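Long-range contacts in exopolysaccharide biosynthesis protein (Pantoea stewartii subsp. stewartii DC283, PDB 6TGF), which modifies glycan biofilm, probably by hydrolysing exopolysaccharide, and has a parallel beta-helix fold like that of bacteriophage tailspikes: residues W544-N549 with D661-K666; A602-S607 with H674-R679; V614-Y619 with F630-G635. All coordinates share one frame; numbering follows the deposited sequence.

Following the chain from the N terminus, 544-549 comes first, then 602-607, 614-619 and 630-635, which closes the short hairpin loop of interaction 3. The chain next reaches 661-666, closing interaction 1, and then 674-679, closing interaction 2. Interaction 3 is therefore nested inside both longer loops, while interactions 1 and 2 cross. Strands 659-664, 543-551, 626-633, 614-620 and 674-675 are successive neighbours in one antiparallel sheet, with interaction 3 between the other two contacts: Tyr545 O lies 2.9 Å from Ile631 N, and Ala676 N lies 2.7 Å from Val617 O. Interaction 2 also ties this sheet to strand 602-610 of a second one.

Interaction 1. Residues W544-N549 with D661-K666; sequences WYELAN and DAKMAK
Strand 544-549 runs antiparallel to strand 661-664, the axes of these short segments 174° apart, and a G1 beta bulge sets Met664 and Ala665 both opposite Glu546. The positive phi of Met664 fits this bulge. Glu546 N donates to Ala665 O (2.9 Å). One residue on, Leu547 O accepts from Lys663 N (3.0 Å) and Met664 N (2.8 Å), both approaching from the same face of its carbonyl plane. Lys666 lies alongside Tyr545, and its CG sits over the phenol face in a CH-pi contact, 4.1 Å from the ring centroid. Next to the bulge, the bent Met664 chain brings SD to 3.8 Å from Leu547 CD2, and both side chains also touch Leu535. At the far end Asn549 CG is anti to the backbone N (chi1 175°), and ND2 gives Asp661 OD2 a nearly straight hydrogen bond of 3.1 Å, on the anti side of the carboxylate and 34° out of its plane. Asp626 also accepts from ND2, Gln628 donates to OD1, and Arg659 forms a salt bridge with Asp661. The amide of Asn549 is therefore buried with both polar atoms satisfied, and the charge of Asp661 is probably offset by Arg659.

Interaction 2. Residues A602-S607 with H674-R679; sequences AEASWS and HAAPQR
Trp606 makes the central contact, its indole lying beside Gln678, with both side chains pointing the same way. Trp606 CG stands between the backbone N and carbonyl carbon (chi1 73°), and the ring is met on its five-membered side and along CZ2. Gln678 CG comes within 3.4 Å of Trp606 NE1, while Gln678 CB lies above the same ring system, offset toward the rim. The glutamine amide is turned 33° from the indole plane. Gln678 thus lies over the face, whereas Ala676 comes to the CD1-NE1 edge: its CB touches Trp606 CD1 at 3.8 Å, and its carbonyl oxygen lies in the ring plane. That methyl also packs on Ala604 CB.

Two backbone hydrogen bonds bracket this packing, Trp606 N to Pro677 O (3.2 Å) and Arg679 N to Trp606 O (3.1 Å). Ser605 OG is anti to its backbone N (chi1 168°), where it lies 3.7 Å from Arg679 CB. One water links the hydroxyl to the other segment: it lies 2.6 Å from Ser605 OG and donates to Arg679 O at 2.7 Å. The Arg679 chain is extended from CG to NE, and within the same segment Pro677 CG lies over one guanidinium face, toward its rim. That guanidinium forms a salt bridge with Glu693 and donates to the carbonyl of Thr573 of the second subunit, while Asn684 of the third subunit donates to Gln678 O. Strand 602-610 is outermost in its sheet, and the 674-679 segment leads off the edge of another. The result is a buried seam between two sheet edges, sealed by indole packing and backbone bonds, whose arginine carries the contact into the trimer interface with its charge probably offset by Glu693.

Interaction 3. Residues V614-Y619 with F630-G635; sequences VLDVRY and FIRLAG
Val617 and Ile631 face each other as a non-hydrogen-bonded antiparallel pair, with CG2 of the valine 4.2 Å from CG2 of the isoleucine. Ile631 has CG1 between its backbone N and carbonyl carbon (chi1 62°); its CD1 reaches Val614 CG2 at 4.0 Å, and these two side chains cross at about a right angle. Beside this apolar row, Arg618 and Phe630 form a hydrogen-bonded pair: Arg618 N donates to Phe630 O (3.2 Å) and Phe630 N to Arg618 O (2.8 Å). Nearer the corner at Leu615, the backbone of Arg632 bonds 614-619 through both its polar atoms, its O accepting from Leu615 N (3.0 Å, 171° at the hydrogen) and its N donating to Asp616 O (2.9 Å).

On the other face of the sheet, Asp616 and Arg632 lie side by side, touching through their CB atoms at 3.7 Å. Their charged atoms stay apart, with OD2 of the aspartate 5.0 Å from NH1 of the arginine, so any attraction is probably long-range.

The next shell differs on the two faces. The face with Asp616, Arg618, Phe630 and Arg632 has Trp544 of the adjacent strand packed beside the two arginines, and the Arg618 guanidinium donates to Ser673 O. Beneath the apolar row, Ile593 meets both Val617 and Ile631, while Trp606 meets Val614 and Val617. An antiparallel beta hairpin, 614-620 with 626-633, here packs Val614, Val617 and Ile631 against strands 589-597 and 602-610 of a second antiparallel sheet, the arrangement of one layer in a beta sandwich.

Interaction 1. Residues W544-N549 with D661-K666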
ATOM      1  N   TRP B 544       8.764 -15.039 -48.982  1.00 54.48           N
ATOM      2  CA  TRP B 544       8.545 -13.578 -48.801  1.00 53.56           C
ATOM      3  C   TRP B 544       7.785 -13.329 -47.493  1.00 52.95           C
ATOM      4  O   TRP B 544       6.748 -13.985 -47.279  1.00 53.10           O
ATOM      5  CB  TRP B 544       7.794 -12.984 -50.000  1.00 53.86           C
ATOM      6  CG  TRP B 544       8.668 -12.666 -51.172  1.00 53.72           C
ATOM      7  CD1 TRP B 544       8.744 -13.340 -52.356  1.00 53.89           C
ATOM      8  CD2 TRP B 544       9.603 -11.576 -51.270  1.00 53.27           C
ATOM      9  NE1 TRP B 544       9.657 -12.746 -53.184  1.00 53.67           N
ATOM     10  CE2 TRP B 544      10.201 -11.662 -52.547  1.00 53.17           C
ATOM     11  CE3 TRP B 544       9.990 -10.542 -50.411  1.00 52.70           C
ATOM     12  CZ2 TRP B 544      11.163 -10.750 -52.977  1.00 52.74           C
ATOM     13  CZ3 TRP B 544      10.942  -9.642 -50.838  1.00 52.37           C
ATOM     14  CH2 TRP B 544      11.520  -9.748 -52.104  1.00 52.38           C
ATOM     15  N   TYR B 545       8.296 -12.415 -46.662  1.00 52.10           N
ATOM     16  CA  TYR B 545       7.637 -11.893 -45.436  1.00 51.53           C
ATOM     17  C   TYR B 545       7.511 -10.370 -45.542  1.00 50.49           C
ATOM     18  O   TYR B 545       8.436  -9.737 -46.087  1.00 49.91           O
ATOM     19  CB  TYR B 545       8.439 -12.250 -44.181  1.00 51.40           C
ATOM     20  CG  TYR B 545       8.274 -13.665 -43.686  1.00 51.97           C
ATOM     21  CD1 TYR B 545       7.291 -13.993 -42.768  1.00 52.29           C
ATOM     22  CD2 TYR B 545       9.114 -14.677 -44.118  1.00 52.39           C
ATOM     23  CE1 TYR B 545       7.139 -15.288 -42.300  1.00 52.76           C
ATOM     24  CE2 TYR B 545       8.976 -15.978 -43.662  1.00 52.93           C
ATOM     25  CZ  TYR B 545       7.984 -16.286 -42.749  1.00 53.16           C
ATOM     26  OH  TYR B 545       7.844 -17.566 -42.296  1.00 53.71           O
ATOM     27  N   GLU B 546       6.403  -9.811 -45.046  1.00 49.73           N
ATOM     28  CA  GLU B 546       6.294  -8.372 -44.686  1.00 48.94           C
ATOM     29  C   GLU B 546       6.746  -8.233 -43.230  1.00 48.19           C
ATOM     30  O   GLU B 546       6.070  -8.797 -42.348  1.00 48.08           O
ATOM     31  CB  GLU B 546       4.871  -7.844 -44.873  1.00 49.20           C
ATOM     32  CG  GLU B 546       4.765  -6.337 -44.694  1.00 48.93           C
ATOM     33  CD  GLU B 546       3.375  -5.749 -44.869  1.00 49.26           C
ATOM     34  OE1 GLU B 546       2.474  -6.477 -45.335  1.00 49.80           O
ATOM     35  OE2 GLU B 546       3.196  -4.560 -44.536  1.00 48.91           O
ATOM     36  N   LEU B 547       7.865  -7.542 -42.994  1.00 47.51           N
ATOM     37  CA  LEU B 547       8.420  -7.318 -41.632  1.00 46.82           C
ATOM     38  C   LEU B 547       7.480  -6.384 -40.866  1.00 46.59           C
ATOM     39  O   LEU B 547       6.867  -6.843 -39.883  1.00 46.54           O
ATOM     40  CB  LEU B 547       9.833  -6.733 -41.731  1.00 46.44           C
ATOM     41  CG  LEU B 547      10.916  -7.679 -42.253  1.00 46.40           C
ATOM     42  CD1 LEU B 547      12.281  -7.017 -42.181  1.00 46.09           C
ATOM     43  CD2 LEU B 547      10.930  -8.993 -41.484  1.00 46.49           C
ATOM     44  N   ALA B 548       7.349  -5.135 -41.318  1.00 46.07           N
ATOM     45  CA  ALA B 548       6.560  -4.085 -40.633  1.00 45.80           C
ATOM     46  C   ALA B 548       6.311  -2.897 -41.565  1.00 45.66           C
ATOM     47  O   ALA B 548       6.944  -2.831 -42.636  1.00 45.66           O
ATOM     48  CB  ALA B 548       7.293  -3.645 -39.389  1.00 45.43           C
ATOM     49  N   ASN B 549       5.402  -2.007 -41.156  1.00 45.49           N
ATOM     50  CA  ASN B 549       5.279  -0.622 -41.681  1.00 45.18           C
ATOM     51  C   ASN B 549       6.021   0.311 -40.720  1.00 44.29           C
ATOM     52  O   ASN B 549       5.633   0.365 -39.538  1.00 44.10           O
ATOM     53  CB  ASN B 549       3.821  -0.185 -41.847  1.00 45.71           C
ATOM     54  CG  ASN B 549       3.697   1.265 -42.265  1.00 46.00           C
ATOM     55  OD1 ASN B 549       4.100   1.634 -43.366  1.00 46.25           O
ATOM     56  ND2 ASN B 549       3.151   2.095 -41.391  1.00 46.05           N
ATOM     57  N   ASP B 661       4.999  -0.803 -36.937  1.00 40.44           N
ATOM     58  CA  ASP B 661       3.730  -1.557 -37.111  1.00 41.10           C
ATOM     59  C   ASP B 661       4.093  -2.968 -37.576  1.00 41.64           C
ATOM     60  O   ASP B 661       4.040  -3.227 -38.793  1.00 41.86           O
ATOM     61  CB  ASP B 661       2.783  -0.859 -38.090  1.00 41.32           C
ATOM     62  CG  ASP B 661       2.453   0.574 -37.713  1.00 41.23           C
ATOM     63  OD1 ASP B 661       2.589   0.914 -36.521  1.00 41.09           O
ATOM     64  OD2 ASP B 661       2.067   1.338 -38.619  1.00 41.35           O
ATOM     65  N   ALA B 662       4.481  -3.826 -36.629  1.00 42.08           N
ATOM     66  CA  ALA B 662       4.969  -5.202 -36.875  1.00 42.75           C
ATOM     67  C   ALA B 662       3.858  -6.028 -37.532  1.00 43.76           C
ATOM     68  O   ALA B 662       2.750  -6.090 -36.964  1.00 43.86           O
ATOM     69  CB  ALA B 662       5.440  -5.824 -35.583  1.00 42.55           C
ATOM     70  N   LYS B 663       4.150  -6.608 -38.701  1.00 44.68           N
ATOM     71  CA  LYS B 663       3.271  -7.563 -39.428  1.00 45.84           C
ATOM     72  C   LYS B 663       3.890  -8.960 -39.320  1.00 46.22           C
ATOM     73  O   LYS B 663       3.193  -9.879 -38.851  1.00 46.24           O
ATOM     74  CB  LYS B 663       3.105  -7.138 -40.891  1.00 46.20           C
ATOM     75  CG  LYS B 663       2.727  -5.678 -41.109  1.00 46.27           C
ATOM     76  CD  LYS B 663       1.339  -5.322 -40.623  1.00 46.62           C
ATOM     77  CE  LYS B 663       1.065  -3.835 -40.686  1.00 46.60           C
ATOM     78  NZ  LYS B 663      -0.203  -3.484 -40.006  1.00 47.04           N
ATOM     79  N   MET B 664       5.152  -9.093 -39.745  1.00 46.78           N
ATOM     80  CA  MET B 664       6.006 -10.295 -39.547  1.00 47.43           C
ATOM     81  C   MET B 664       5.250 -11.541 -40.031  1.00 48.82           C
ATOM     82  O   MET B 664       5.240 -12.558 -39.308  1.00 48.93           O
ATOM     83  CB  MET B 664       6.377 -10.423 -38.064  1.00 47.04           C
ATOM     84  CG  MET B 664       7.866 -10.497 -37.801  1.00 46.60           C
ATOM     85  SD  MET B 664       8.810  -9.048 -38.345  1.00 46.05           S
ATOM     86  CE  MET B 664       8.119  -7.776 -37.290  1.00 45.90           C
ATOM     87  N   ALA B 665       4.647 -11.454 -41.224  1.00 50.23           N
ATOM     88  CA  ALA B 665       3.719 -12.456 -41.800  1.00 51.49           C
ATOM     89  C   ALA B 665       4.114 -12.771 -43.246  1.00 52.41           C
ATOM     90  O   ALA B 665       4.665 -11.875 -43.914  1.00 52.17           O
ATOM     91  CB  ALA B 665       2.307 -11.931 -41.728  1.00 51.80           C
ATOM     92  N   LYS B 666       3.831 -13.996 -43.703  1.00 53.97           N
ATOM     93  CA  LYS B 666       4.058 -14.444 -45.104  1.00 55.22           C
ATOM     94  C   LYS B 666       3.211 -13.582 -46.043  1.00 55.84           C
ATOM     95  O   LYS B 666       1.971 -13.635 -45.938  1.00 56.18           O
ATOM     96  CB  LYS B 666       3.721 -15.929 -45.270  1.00 56.31           C
ATOM     97  CG  LYS B 666       4.808 -16.882 -44.797  1.00 56.74           C
ATOM     98  CD  LYS B 666       4.334 -18.301 -44.579  1.00 57.72           C
ATOM     99  CE  LYS B 666       5.283 -19.107 -43.718  1.00 57.93           C
ATOM    100  NZ  LYS B 666       4.625 -20.305 -43.149  1.00 58.74           N
TER

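Interaction 2. Residues A602-S607 with H674-R679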
ATOM      1  N   ALA B 602      10.371   7.368 -48.842  1.00 53.35           N
ATOM      2  CA  ALA B 602      11.630   6.794 -48.313  1.00 52.43           C
ATOM      3  C   ALA B 602      12.270   5.921 -49.395  1.00 51.76           C
ATOM      4  O   ALA B 602      11.545   5.480 -50.308  1.00 51.91           O
ATOM      5  CB  ALA B 602      11.347   5.999 -47.061  1.00 52.22           C
ATOM      6  N   GLU B 603      13.584   5.702 -49.295  1.00 51.04           N
ATOM      7  CA  GLU B 603      14.352   4.743 -50.134  1.00 50.78           C
ATOM      8  C   GLU B 603      15.127   3.810 -49.200  1.00 49.80           C
ATOM      9  O   GLU B 603      15.311   4.181 -48.026  1.00 49.92           O
ATOM     10  CB  GLU B 603      15.264   5.496 -51.104  1.00 51.10           C
ATOM     11  CG  GLU B 603      14.502   6.148 -52.246  1.00 51.60           C
ATOM     12  CD  GLU B 603      15.243   7.233 -53.007  1.00 51.85           C
ATOM     13  OE1 GLU B 603      16.411   7.507 -52.671  1.00 51.62           O
ATOM     14  OE2 GLU B 603      14.643   7.809 -53.937  1.00 52.33           O
ATOM     15  N   ALA B 604      15.537   2.642 -49.699  1.00 49.29           N
ATOM     16  CA  ALA B 604      16.189   1.573 -48.907  1.00 48.58           C
ATOM     17  C   ALA B 604      17.480   1.109 -49.592  1.00 48.01           C
ATOM     18  O   ALA B 604      17.748   1.542 -50.726  1.00 48.47           O
ATOM     19  CB  ALA B 604      15.228   0.428 -48.704  1.00 48.66           C
ATOM     20  N   SER B 605      18.241   0.264 -48.893  1.00 47.35           N
ATOM     21  CA  SER B 605      19.520  -0.355 -49.329  1.00 46.73           C
ATOM     22  C   SER B 605      19.970  -1.327 -48.234  1.00 46.13           C
ATOM     23  O   SER B 605      19.831  -0.963 -47.048  1.00 46.14           O
ATOM     24  CB  SER B 605      20.569   0.694 -49.609  1.00 46.77           C
ATOM     25  OG  SER B 605      21.852   0.106 -49.760  1.00 46.65           O
ATOM     26  N   TRP B 606      20.460  -2.515 -48.602  1.00 45.39           N
ATOM     27  CA  TRP B 606      20.751  -3.602 -47.629  1.00 44.79           C
ATOM     28  C   TRP B 606      22.068  -4.316 -47.957  1.00 44.37           C
ATOM     29  O   TRP B 606      22.353  -4.535 -49.150  1.00 44.72           O
ATOM     30  CB  TRP B 606      19.569  -4.577 -47.547  1.00 44.94           C
ATOM     31  CG  TRP B 606      19.403  -5.481 -48.731  1.00 45.10           C
ATOM     32  CD1 TRP B 606      18.837  -5.170 -49.933  1.00 45.28           C
ATOM     33  CD2 TRP B 606      19.784  -6.865 -48.813  1.00 45.16           C
ATOM     34  NE1 TRP B 606      18.847  -6.263 -50.759  1.00 45.43           N
ATOM     35  CE2 TRP B 606      19.421  -7.318 -50.099  1.00 45.35           C
ATOM     36  CE3 TRP B 606      20.399  -7.763 -47.930  1.00 45.09           C
ATOM     37  CZ2 TRP B 606      19.657  -8.625 -50.520  1.00 45.49           C
ATOM     38  CZ3 TRP B 606      20.631  -9.055 -48.348  1.00 45.17           C
ATOM     39  CH2 TRP B 606      20.265  -9.479 -49.626  1.00 45.38           C
ATOM     40  N   SER B 607      22.826  -4.651 -46.908  1.00 43.72           N
ATOM     41  CA  SER B 607      24.078  -5.452 -46.931  1.00 43.24           C
ATOM     42  C   SER B 607      23.846  -6.760 -46.165  1.00 42.91           C
ATOM     43  O   SER B 607      22.753  -6.914 -45.588  1.00 42.89           O
ATOM     44  CB  SER B 607      25.220  -4.666 -46.345  1.00 43.19           C
ATOM     45  OG  SER B 607      24.857  -4.098 -45.095  1.00 43.20           O
ATOM     46  N   HIS B 674       9.137  -1.430 -54.806  1.00 59.42           N
ATOM     47  CA  HIS B 674      10.498  -0.966 -55.191  1.00 58.86           C
ATOM     48  C   HIS B 674      11.546  -1.899 -54.575  1.00 57.51           C
ATOM     49  O   HIS B 674      11.522  -2.077 -53.343  1.00 57.28           O
ATOM     50  CB  HIS B 674      10.720   0.493 -54.762  1.00 59.29           C
ATOM     51  CG  HIS B 674       9.572   1.403 -55.053  1.00 60.32           C
ATOM     52  ND1 HIS B 674       8.971   1.463 -56.296  1.00 61.00           N
ATOM     53  CD2 HIS B 674       8.923   2.295 -54.275  1.00 60.88           C
ATOM     54  CE1 HIS B 674       7.996   2.350 -56.268  1.00 61.56           C
ATOM     55  NE2 HIS B 674       7.946   2.875 -55.038  1.00 61.47           N
ATOM     56  N   ALA B 675      12.429  -2.469 -55.401  1.00 56.53           N
ATOM     57  CA  ALA B 675      13.534  -3.361 -54.975  1.00 55.47           C
ATOM     58  C   ALA B 675      14.637  -2.526 -54.314  1.00 54.45           C
ATOM     59  O   ALA B 675      15.050  -1.511 -54.908  1.00 54.35           O
ATOM     60  CB  ALA B 675      14.064  -4.137 -56.155  1.00 55.37           C
ATOM     61  N   ALA B 676      15.090  -2.943 -53.128  1.00 53.37           N
ATOM     62  CA  ALA B 676      16.183  -2.301 -52.362  1.00 52.32           C
ATOM     63  C   ALA B 676      17.526  -2.713 -52.963  1.00 51.40           C
ATOM     64  O   ALA B 676      17.819  -3.904 -53.055  1.00 51.00           O
ATOM     65  CB  ALA B 676      16.088  -2.683 -50.906  1.00 52.30           C
ATOM     66  N   PRO B 677      18.375  -1.752 -53.402  1.00 50.53           N
ATOM     67  CA  PRO B 677      19.689  -2.077 -53.960  1.00 49.92           C
ATOM     68  C   PRO B 677      20.600  -2.798 -52.957  1.00 49.09           C
ATOM     69  O   PRO B 677      20.673  -2.369 -51.819  1.00 48.88           O
ATOM     70  CB  PRO B 677      20.305  -0.714 -54.323  1.00 50.08           C
ATOM     71  CG  PRO B 677      19.129   0.240 -54.385  1.00 50.43           C
ATOM     72  CD  PRO B 677      18.117  -0.304 -53.399  1.00 50.54           C
ATOM     73  N   GLN B 678      21.271  -3.863 -53.407  1.00 48.45           N
ATOM     74  CA  GLN B 678      22.246  -4.652 -52.606  1.00 47.74           C
ATOM     75  C   GLN B 678      23.583  -3.907 -52.594  1.00 46.95           C
ATOM     76  O   GLN B 678      24.256  -3.892 -53.640  1.00 47.08           O
ATOM     77  CB  GLN B 678      22.414  -6.056 -53.190  1.00 47.93           C
ATOM     78  CG  GLN B 678      21.114  -6.841 -53.272  1.00 48.26           C
ATOM     79  CD  GLN B 678      21.270  -8.159 -53.987  1.00 48.38           C
ATOM     80  OE1 GLN B 678      20.440  -8.537 -54.812  1.00 48.75           O
ATOM     81  NE2 GLN B 678      22.340  -8.872 -53.676  1.00 48.24           N
ATOM     82  N   ARG B 679      23.939  -3.296 -51.458  1.00 46.23           N
ATOM     83  CA  ARG B 679      25.178  -2.489 -51.296  1.00 45.85           C
ATOM     84  C   ARG B 679      25.708  -2.622 -49.865  1.00 45.41           C
ATOM     85  O   ARG B 679      24.886  -2.805 -48.947  1.00 45.51           O
ATOM     86  CB  ARG B 679      24.909  -1.003 -51.561  1.00 45.87           C
ATOM     87  CG  ARG B 679      24.292  -0.688 -52.915  1.00 45.98           C
ATOM     88  CD  ARG B 679      23.754   0.728 -52.940  1.00 46.09           C
ATOM     89  NE  ARG B 679      23.137   1.072 -54.213  1.00 46.29           N
ATOM     90  CZ  ARG B 679      22.513   2.219 -54.465  1.00 46.50           C
ATOM     91  NH1 ARG B 679      22.417   3.149 -53.527  1.00 46.48           N
ATOM     92  NH2 ARG B 679      21.986   2.437 -55.657  1.00 46.79           N
TER
HETATM   93  O   HOH W   1      23.215  -0.975 -47.804  1.00 21.37           O

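Interaction 3. Residues V614-Y619 with F630-G635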
ATOM      1  N   VAL B 614      18.750 -13.484 -45.729  1.00 48.19           N
ATOM      2  CA  VAL B 614      17.930 -12.708 -46.708  1.00 48.78           C
ATOM      3  C   VAL B 614      18.591 -12.786 -48.092  1.00 49.43           C
ATOM      4  O   VAL B 614      19.826 -12.645 -48.166  1.00 49.22           O
ATOM      5  CB  VAL B 614      17.759 -11.248 -46.242  1.00 48.41           C
ATOM      6  CG1 VAL B 614      17.047 -10.386 -47.275  1.00 48.30           C
ATOM      7  CG2 VAL B 614      17.043 -11.171 -44.902  1.00 48.27           C
ATOM      8  N   LEU B 615      17.783 -12.994 -49.139  1.00 50.68           N
ATOM      9  CA  LEU B 615      18.216 -13.047 -50.565  1.00 51.36           C
ATOM     10  C   LEU B 615      17.857 -11.736 -51.274  1.00 51.97           C
ATOM     11  O   LEU B 615      18.693 -11.247 -52.058  1.00 52.36           O
ATOM     12  CB  LEU B 615      17.535 -14.230 -51.259  1.00 51.69           C
ATOM     13  CG  LEU B 615      17.859 -15.618 -50.705  1.00 51.88           C
ATOM     14  CD1 LEU B 615      17.171 -16.692 -51.532  1.00 52.37           C
ATOM     15  CD2 LEU B 615      19.360 -15.867 -50.663  1.00 51.52           C
ATOM     16  N   ASP B 616      16.653 -11.207 -51.024  1.00 52.71           N
ATOM     17  CA  ASP B 616      16.100  -9.994 -51.685  1.00 53.32           C
ATOM     18  C   ASP B 616      15.402  -9.115 -50.640  1.00 53.32           C
ATOM     19  O   ASP B 616      14.963  -9.654 -49.604  1.00 53.47           O
ATOM     20  CB  ASP B 616      15.123 -10.367 -52.804  1.00 54.20           C
ATOM     21  CG  ASP B 616      15.786 -10.636 -54.143  1.00 54.70           C
ATOM     22  OD1 ASP B 616      16.341  -9.681 -54.724  1.00 54.92           O
ATOM     23  OD2 ASP B 616      15.741 -11.798 -54.595  1.00 55.33           O
ATOM     24  N   VAL B 617      15.310  -7.812 -50.920  1.00 53.24           N
ATOM     25  CA  VAL B 617      14.554  -6.811 -50.111  1.00 53.14           C
ATOM     26  C   VAL B 617      13.780  -5.904 -51.074  1.00 53.43           C
ATOM     27  O   VAL B 617      14.410  -5.352 -52.000  1.00 53.52           O
ATOM     28  CB  VAL B 617      15.490  -5.989 -49.203  1.00 52.56           C
ATOM     29  CG1 VAL B 617      14.747  -4.890 -48.459  1.00 52.45           C
ATOM     30  CG2 VAL B 617      16.247  -6.870 -48.224  1.00 52.32           C
ATOM     31  N   ARG B 618      12.469  -5.772 -50.862  1.00 53.85           N
ATOM     32  CA  ARG B 618      11.587  -4.805 -51.566  1.00 54.21           C
ATOM     33  C   ARG B 618      10.834  -3.987 -50.512  1.00 53.83           C
ATOM     34  O   ARG B 618      10.673  -4.491 -49.382  1.00 53.25           O
ATOM     35  CB  ARG B 618      10.625  -5.533 -52.509  1.00 55.03           C
ATOM     36  CG  ARG B 618      11.315  -6.439 -53.519  1.00 55.48           C
ATOM     37  CD  ARG B 618      10.351  -7.004 -54.543  1.00 56.23           C
ATOM     38  NE  ARG B 618       9.987  -6.008 -55.544  1.00 56.61           N
ATOM     39  CZ  ARG B 618      10.618  -5.810 -56.701  1.00 56.54           C
ATOM     40  NH1 ARG B 618      11.664  -6.548 -57.040  1.00 56.38           N
ATOM     41  NH2 ARG B 618      10.193  -4.867 -57.525  1.00 56.86           N
ATOM     42  N   TYR B 619      10.409  -2.771 -50.867  1.00 53.78           N
ATOM     43  CA  TYR B 619       9.675  -1.845 -49.966  1.00 53.86           C
ATOM     44  C   TYR B 619       8.560  -1.135 -50.744  1.00 54.61           C
ATOM     45  O   TYR B 619       8.575  -1.149 -51.991  1.00 54.75           O
ATOM     46  CB  TYR B 619      10.639  -0.849 -49.315  1.00 53.29           C
ATOM     47  CG  TYR B 619      11.233   0.169 -50.253  1.00 53.10           C
ATOM     48  CD1 TYR B 619      12.381  -0.109 -50.977  1.00 52.95           C
ATOM     49  CD2 TYR B 619      10.651   1.416 -50.418  1.00 53.21           C
ATOM     50  CE1 TYR B 619      12.933   0.822 -51.842  1.00 53.06           C
ATOM     51  CE2 TYR B 619      11.189   2.357 -51.279  1.00 53.30           C
ATOM     52  CZ  TYR B 619      12.336   2.061 -51.994  1.00 53.21           C
ATOM     53  OH  TYR B 619      12.872   2.984 -52.844  1.00 53.38           O
ATOM     54  N   PHE B 630       9.565  -5.509 -47.032  1.00 48.61           N
ATOM     55  CA  PHE B 630       9.458  -6.964 -47.316  1.00 48.88           C
ATOM     56  C   PHE B 630      10.868  -7.548 -47.451  1.00 48.93           C
ATOM     57  O   PHE B 630      11.758  -6.848 -47.974  1.00 48.75           O
ATOM     58  CB  PHE B 630       8.646  -7.213 -48.590  1.00 49.05           C
ATOM     59  CG  PHE B 630       7.198  -6.799 -48.519  1.00 49.17           C
ATOM     60  CD1 PHE B 630       6.837  -5.463 -48.603  1.00 49.04           C
ATOM     61  CD2 PHE B 630       6.194  -7.746 -48.387  1.00 49.43           C
ATOM     62  CE1 PHE B 630       5.505  -5.082 -48.543  1.00 49.37           C
ATOM     63  CE2 PHE B 630       4.861  -7.364 -48.332  1.00 49.77           C
ATOM     64  CZ  PHE B 630       4.520  -6.033 -48.408  1.00 49.77           C
ATOM     65  N   ILE B 631      11.064  -8.786 -46.984  1.00 49.54           N
ATOM     66  CA  ILE B 631      12.342  -9.545 -47.132  1.00 49.90           C
ATOM     67  C   ILE B 631      12.026 -10.937 -47.696  1.00 50.81           C
ATOM     68  O   ILE B 631      11.052 -11.562 -47.231  1.00 50.74           O
ATOM     69  CB  ILE B 631      13.124  -9.616 -45.802  1.00 49.60           C
ATOM     70  CG1 ILE B 631      12.356 -10.337 -44.690  1.00 49.69           C
ATOM     71  CG2 ILE B 631      13.553  -8.224 -45.363  1.00 49.22           C
ATOM     72  CD1 ILE B 631      13.247 -10.919 -43.616  1.00 49.50           C
ATOM     73  N   ARG B 632      12.810 -11.378 -48.683  1.00 51.93           N
ATOM     74  CA  ARG B 632      12.775 -12.762 -49.222  1.00 53.04           C
ATOM     75  C   ARG B 632      13.663 -13.630 -48.328  1.00 52.98           C
ATOM     76  O   ARG B 632      14.882 -13.703 -48.583  1.00 52.51           O
ATOM     77  CB  ARG B 632      13.221 -12.791 -50.688  1.00 53.62           C
ATOM     78  CG  ARG B 632      12.974 -14.122 -51.382  1.00 54.34           C
ATOM     79  CD  ARG B 632      12.943 -14.005 -52.894  1.00 54.78           C
ATOM     80  NE  ARG B 632      12.085 -15.026 -53.482  1.00 55.60           N
ATOM     81  CZ  ARG B 632      12.500 -16.123 -54.115  1.00 56.21           C
ATOM     82  NH1 ARG B 632      13.790 -16.370 -54.274  1.00 56.07           N
ATOM     83  NH2 ARG B 632      11.612 -16.976 -54.596  1.00 56.89           N
ATOM     84  N   LEU B 633      13.066 -14.229 -47.294  1.00 53.55           N
ATOM     85  CA  LEU B 633      13.770 -15.058 -46.283  1.00 53.85           C
ATOM     86  C   LEU B 633      14.341 -16.299 -46.983  1.00 54.21           C
ATOM     87  O   LEU B 633      13.570 -16.988 -47.678  1.00 54.79           O
ATOM     88  CB  LEU B 633      12.785 -15.424 -45.167  1.00 54.15           C
ATOM     89  CG  LEU B 633      13.403 -15.863 -43.841  1.00 54.17           C
ATOM     90  CD1 LEU B 633      14.313 -14.786 -43.261  1.00 53.76           C
ATOM     91  CD2 LEU B 633      12.325 -16.232 -42.837  1.00 54.60           C
ATOM     92  N   ALA B 634      15.647 -16.543 -46.822  1.00 54.15           N
ATOM     93  CA  ALA B 634      16.426 -17.597 -47.515  1.00 54.63           C
ATOM     94  C   ALA B 634      15.843 -18.981 -47.212  1.00 55.32           C
ATOM     95  O   ALA B 634      15.064 -19.107 -46.251  1.00 55.27           O
ATOM     96  CB  ALA B 634      17.874 -17.523 -47.097  1.00 54.42           C
ATOM     97  N   GLY B 635      16.213 -19.981 -48.016  1.00 55.91           N
ATOM     98  CA  GLY B 635      15.893 -21.398 -47.762  1.00 56.64           C
ATOM     99  C   GLY B 635      16.699 -21.929 -46.590  1.00 56.79           C
ATOM    100  O   GLY B 635      17.901 -21.604 -46.509  1.00 56.38           O
TER